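Side-chain contacts in 4-alpha-glucanotransferase (PDB 1TZ7), which belongs to the amylomaltase (D-enzyme) family of glucanotransferases and is built on a parallel-stranded beta/alpha-barrel: residues F286-W289 and I290-L294; K339-L342 and S343-K347. All blocks are in the same frame, centred on the assembly; numbering follows the deposited sequence.

Contact 1: F286-W289 and I290-L294; sequences FRWW and IRRVL. Unlike the reference sequence in segment 290-294: Leu294 (reference His).
The aliphatic part of Arg292 lies over one face of the Trp288 indole, one helical turn back. Its CD sits 3.8 Å from the centroid of the Trp288 six-membered ring and 24° off the normal, a CH-pi contact over the face. The same CD also lies over one face of the neighbouring Trp289 ring, offset toward the rim, so the arginine chain runs alongside both tryptophans. The chain bends at the CG-CD bond (chi3 79°) and the guanidinium meets the Trp289 ring obliquely, with Arg292 NH2 3.2 Å from Trp289 CH2. Arg292 NH1 gives a hydrogen bond to Pro228 O, which fixes the guanidinium beside that ring. Trp288 has CG anti to its backbone N (chi1 -177°), which swings its indole under Arg292 CD. Arg291 NH1 stands at the edge of the same indole, near its plane, 3.9 Å from Trp288 CD1. Arg287 and Arg291 run side by side with nearly coplanar guanidinium groups; Arg287 NE and Arg291 NH2 stay 5.3 Å apart.

Backbone bonds set the spacing behind these contacts: Ile290 N donates to Phe286 O at 3.0 Å, and the next three residues repeat the pattern as far as Val293 N to Trp289 O at 3.1 Å. Farther out, Trp278 meets the Trp289 ring nearly parallel, while Phe311 and Tyr276 meet it edge-to-face. Phe286 is the N-cap residue, Trp288 N bonds Glu284 OE1, and two turns of helix 287-297 follow, leading toward strand 302-305 of the parallel barrel sheet.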
loop_
_atom_site.group_PDB
_atom_site.type_symbol
_atom_site.label_atom_id
_atom_site.label_comp_id
_atom_site.label_asym_id
_atom_site.label_seq_id
_atom_site.Cartn_x
_atom_site.Cartn_y
_atom_site.Cartn_z
ATOM N N PHE A 286 8.995 15.793 -14.457
ATOM C CA PHE A 286 8.575 14.764 -13.493
ATOM C C PHE A 286 7.886 15.359 -12.261
ATOM O O PHE A 286 7.973 14.802 -11.176
ATOM C CB PHE A 286 9.779 13.904 -13.046
ATOM C CG PHE A 286 10.471 13.199 -14.170
ATOM C CD1 PHE A 286 11.726 13.618 -14.605
ATOM C CD2 PHE A 286 9.874 12.117 -14.798
ATOM C CE1 PHE A 286 12.367 12.970 -15.650
ATOM C CE2 PHE A 286 10.512 11.465 -15.843
ATOM C CZ PHE A 286 11.759 11.891 -16.269
ATOM N N ARG A 287 7.196 16.481 -12.430
ATOM C CA ARG A 287 6.678 17.216 -11.270
ATOM C C ARG A 287 5.464 16.527 -10.623
ATOM O O ARG A 287 5.212 16.704 -9.446
ATOM C CB ARG A 287 6.361 18.679 -11.626
ATOM C CG ARG A 287 5.219 18.887 -12.667
ATOM C CD ARG A 287 4.985 20.388 -13.058
ATOM N NE ARG A 287 6.219 21.039 -13.252
ATOM C CZ ARG A 287 6.823 21.350 -14.400
ATOM N NH1 ARG A 287 6.273 21.216 -15.614
ATOM N NH2 ARG A 287 7.995 21.895 -14.288
ATOM N N TRP A 288 4.735 15.730 -11.401
ATOM C CA TRP A 288 3.635 14.930 -10.855
ATOM C C TRP A 288 4.174 13.848 -9.921
ATOM O O TRP A 288 3.646 13.640 -8.833
ATOM C CB TRP A 288 2.827 14.290 -11.984
ATOM C CG TRP A 288 1.643 13.512 -11.509
ATOM C CD1 TRP A 288 0.443 14.013 -11.102
ATOM C CD2 TRP A 288 1.538 12.087 -11.402
ATOM N NE1 TRP A 288 -0.402 12.989 -10.744
ATOM C CE2 TRP A 288 0.245 11.795 -10.918
ATOM C CE3 TRP A 288 2.410 11.021 -11.663
ATOM C CZ2 TRP A 288 -0.197 10.487 -10.693
ATOM C CZ3 TRP A 288 1.966 9.723 -11.438
ATOM C CH2 TRP A 288 0.674 9.471 -10.959
ATOM N N TRP A 289 5.234 13.173 -10.350
ATOM C CA TRP A 289 5.869 12.151 -9.525
ATOM C C TRP A 289 6.512 12.764 -8.281
ATOM O O TRP A 289 6.465 12.185 -7.202
ATOM C CB TRP A 289 6.913 11.372 -10.339
ATOM C CG TRP A 289 6.356 10.130 -10.939
ATOM C CD1 TRP A 289 6.030 9.925 -12.250
ATOM C CD2 TRP A 289 6.035 8.919 -10.252
ATOM N NE1 TRP A 289 5.532 8.654 -12.419
ATOM C CE2 TRP A 289 5.526 8.015 -11.207
ATOM C CE3 TRP A 289 6.133 8.497 -8.919
ATOM C CZ2 TRP A 289 5.115 6.725 -10.871
ATOM C CZ3 TRP A 289 5.722 7.211 -8.590
ATOM C CH2 TRP A 289 5.224 6.346 -9.560
ATOM N N ILE A 290 7.103 13.938 -8.440
ATOM C CA ILE A 290 7.657 14.671 -7.310
ATOM C C ILE A 290 6.562 15.002 -6.290
ATOM O O ILE A 290 6.759 14.848 -5.093
ATOM C CB ILE A 290 8.344 15.962 -7.796
ATOM C CG1 ILE A 290 9.669 15.620 -8.478
ATOM C CG2 ILE A 290 8.578 16.934 -6.614
ATOM C CD1 ILE A 290 10.203 16.719 -9.360
ATOM N N ARG A 291 5.409 15.456 -6.779
ATOM C CA ARG A 291 4.281 15.773 -5.902
ATOM C C ARG A 291 3.757 14.521 -5.184
ATOM O O ARG A 291 3.359 14.590 -4.026
ATOM C CB ARG A 291 3.151 16.446 -6.695
ATOM C CG ARG A 291 3.391 17.941 -6.968
ATOM C CD ARG A 291 2.117 18.753 -7.148
ATOM N NE ARG A 291 1.262 18.211 -8.207
ATOM C CZ ARG A 291 1.446 18.425 -9.514
ATOM N NH1 ARG A 291 0.614 17.884 -10.395
ATOM N NH2 ARG A 291 2.458 19.180 -9.939
ATOM N N ARG A 292 3.770 13.380 -5.881
ATOM C CA ARG A 292 3.384 12.095 -5.273
ATOM C C ARG A 292 4.281 11.764 -4.091
ATOM O O ARG A 292 3.811 11.318 -3.048
ATOM C CB ARG A 292 3.486 10.961 -6.297
ATOM C CG ARG A 292 2.261 10.736 -7.101
ATOM C CD ARG A 292 2.223 9.371 -7.774
ATOM N NE ARG A 292 1.831 8.309 -6.848
ATOM C CZ ARG A 292 1.874 7.012 -7.135
ATOM N NH1 ARG A 292 1.489 6.120 -6.233
ATOM N NH2 ARG A 292 2.300 6.602 -8.331
ATOM N N VAL A 293 5.580 11.966 -4.270
ATOM C CA VAL A 293 6.558 11.608 -3.254
ATOM C C VAL A 293 6.452 12.554 -2.070
ATOM O O VAL A 293 6.389 12.118 -0.931
ATOM C CB VAL A 293 7.998 11.621 -3.828
ATOM C CG1 VAL A 293 9.038 11.480 -2.712
ATOM C CG2 VAL A 293 8.165 10.511 -4.852
ATOM N N LEU A 294 6.417 13.857 -2.351
ATOM C CA LEU A 294 6.251 14.877 -1.304
ATOM C C LEU A 294 4.996 14.589 -0.461
ATOM O O LEU A 294 5.044 14.613 0.766
ATOM C CB LEU A 294 6.157 16.287 -1.934
ATOM C CG LEU A 294 6.804 17.457 -1.172
ATOM C CD1 LEU A 294 8.297 17.327 -1.146
ATOM C CD2 LEU A 294 6.405 18.780 -1.804
#

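Contact 2: K339-L342 and S343-K347; sequences KKLL and SYFPK
The Phe345 ring turns an edge to Leu341 O, which lies near the ring plane 3.1 Å from Phe345 CD1, while the Tyr344 ring meets Lys340 O obliquely. Leu341 O also accepts a hydrogen bond from Phe345 N at 2.8 Å, and the side chains of Leu341 and Phe345 touch at CD2 and CE1, 4.2 Å apart. With CG beside its backbone N (chi1 -53°), Phe345 keeps its ring close to that carbonyl. Lys340 and Tyr344 lie side by side and point the same way; Lys340 CE packs 3.7 Å from Tyr344 CE1, and the lysine NZ hydrogen-bonds Gly285 O.

This is the C-terminal end of helix 334-344, an outer helix of the beta/alpha-barrel, and Phe345 is the first residue to leave helical backbone angles. Ser343 turns its hydroxyl back along the helix: OG donates to Lys339 O at 2.9 Å, the donor tilted 21° from the carbonyl plane. Ser343 N makes weak bonds to Lys339 O and Lys340 O, so Lys339 O receives two donors from one residue. Past the helix end, Pro346 has no N-H to offer, and Leu342 O instead receives a CA-H...O contact from Pro346 CA at 3.0 Å.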
loop_
_atom_site.group_PDB
_atom_site.type_symbol
_atom_site.label_atom_id
_atom_site.label_comp_id
_atom_site.label_asym_id
_atom_site.label_seq_id
_atom_site.Cartn_x
_atom_site.Cartn_y
_atom_site.Cartn_z
ATOM N N LYS A 339 17.276 10.463 -10.767
ATOM C CA LYS A 339 18.290 11.511 -10.584
ATOM C C LYS A 339 17.643 12.774 -10.015
ATOM O O LYS A 339 18.183 13.405 -9.103
ATOM C CB LYS A 339 18.987 11.835 -11.908
ATOM C CG LYS A 339 20.161 12.835 -11.768
ATOM C CD LYS A 339 21.047 12.856 -13.013
ATOM C CE LYS A 339 22.388 13.566 -12.751
ATOM N NZ LYS A 339 22.344 14.457 -11.565
ATOM N N LYS A 340 16.482 13.131 -10.553
ATOM C CA LYS A 340 15.748 14.297 -10.074
ATOM C C LYS A 340 15.113 14.038 -8.708
ATOM O O LYS A 340 15.151 14.896 -7.838
ATOM C CB LYS A 340 14.673 14.710 -11.077
ATOM C CG LYS A 340 14.637 16.200 -11.353
ATOM C CD LYS A 340 13.234 16.737 -11.316
ATOM C CE LYS A 340 13.217 18.253 -11.387
ATOM N NZ LYS A 340 12.338 18.750 -12.467
ATOM N N LEU A 341 14.532 12.849 -8.527
ATOM C CA LEU A 341 13.875 12.505 -7.255
ATOM C C LEU A 341 14.878 12.482 -6.095
ATOM O O LEU A 341 14.566 12.923 -4.996
ATOM C CB LEU A 341 13.155 11.144 -7.350
ATOM C CG LEU A 341 11.819 11.114 -8.117
ATOM C CD1 LEU A 341 11.235 9.709 -8.106
ATOM C CD2 LEU A 341 10.820 12.112 -7.536
ATOM N N LEU A 342 16.078 11.970 -6.348
ATOM C CA LEU A 342 17.100 11.871 -5.299
ATOM C C LEU A 342 17.785 13.229 -5.055
ATOM O O LEU A 342 18.427 13.424 -4.039
ATOM C CB LEU A 342 18.156 10.790 -5.646
ATOM C CG LEU A 342 17.935 9.358 -5.065
ATOM C CD1 LEU A 342 17.436 9.386 -3.617
ATOM C CD2 LEU A 342 17.001 8.569 -5.917
ATOM N N SER A 343 17.639 14.155 -5.998
ATOM C CA SER A 343 18.088 15.527 -5.793
ATOM C C SER A 343 17.104 16.279 -4.901
ATOM O O SER A 343 17.505 17.055 -4.027
ATOM C CB SER A 343 18.236 16.253 -7.123
ATOM O OG SER A 343 19.302 15.728 -7.873
ATOM N N TYR A 344 15.818 16.039 -5.129
ATOM C CA TYR A 344 14.754 16.647 -4.330
ATOM C C TYR A 344 14.660 15.988 -2.956
ATOM O O TYR A 344 14.328 16.649 -1.960
ATOM C CB TYR A 344 13.405 16.507 -5.050
ATOM C CG TYR A 344 13.091 17.635 -5.999
ATOM C CD1 TYR A 344 14.008 18.035 -6.964
ATOM C CD2 TYR A 344 11.874 18.300 -5.935
ATOM C CE1 TYR A 344 13.723 19.065 -7.833
ATOM C CE2 TYR A 344 11.575 19.335 -6.803
ATOM C CZ TYR A 344 12.495 19.713 -7.748
ATOM O OH TYR A 344 12.202 20.740 -8.604
ATOM N N PHE A 345 14.951 14.685 -2.907
ATOM C CA PHE A 345 14.813 13.889 -1.678
ATOM C C PHE A 345 16.098 13.096 -1.405
ATOM O O PHE A 345 16.102 11.860 -1.476
ATOM C CB PHE A 345 13.627 12.931 -1.802
ATOM C CG PHE A 345 12.353 13.608 -2.187
ATOM C CD1 PHE A 345 11.881 13.551 -3.493
ATOM C CD2 PHE A 345 11.630 14.324 -1.248
ATOM C CE1 PHE A 345 10.700 14.199 -3.849
ATOM C CE2 PHE A 345 10.454 14.968 -1.598
ATOM C CZ PHE A 345 9.990 14.910 -2.898
ATOM N N PRO A 346 17.181 13.811 -1.098
ATOM C CA PRO A 346 18.529 13.212 -1.034
ATOM C C PRO A 346 18.767 12.219 0.131
ATOM O O PRO A 346 19.758 11.496 0.099
ATOM C CB PRO A 346 19.445 14.430 -0.897
ATOM C CG PRO A 346 18.585 15.498 -0.294
ATOM C CD PRO A 346 17.203 15.262 -0.814
ATOM N N LYS A 347 17.883 12.185 1.126
ATOM C CA LYS A 347 18.041 11.234 2.240
ATOM C C LYS A 347 17.515 9.821 1.855
ATOM O O LYS A 347 17.677 8.859 2.606
ATOM C CB LYS A 347 17.350 11.767 3.496
ATOM C CG LYS A 347 17.982 13.091 4.022
ATOM C CD LYS A 347 17.486 13.458 5.424
ATOM C CE LYS A 347 16.107 14.091 5.381
ATOM N NZ LYS A 347 15.689 14.613 6.703
#

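How the contacts relate
Contact 1 comes first along the chain and contact 2 follows, each within a single continuous stretch; their centres are 11 Å apart. Contact 1 occupies most of helix 287-297, contact 2 the end of helix 334-344 and the turn after it. The helices lead into strands 302-305 and 350-352, neighbours in the eight-stranded parallel sheet, and between them the chain forms strands 313-318 and 328-331 of the separate antiparallel sheet. The helices pack directly: Ile290 CD1 lies 3.6 Å from Lys340 CD, and Phe345, just past its helix, packs on Val293. Contact 1 is mostly buried and contact 2 partly so, and together they join two neighbouring helices of the outer layer around the parallel strands.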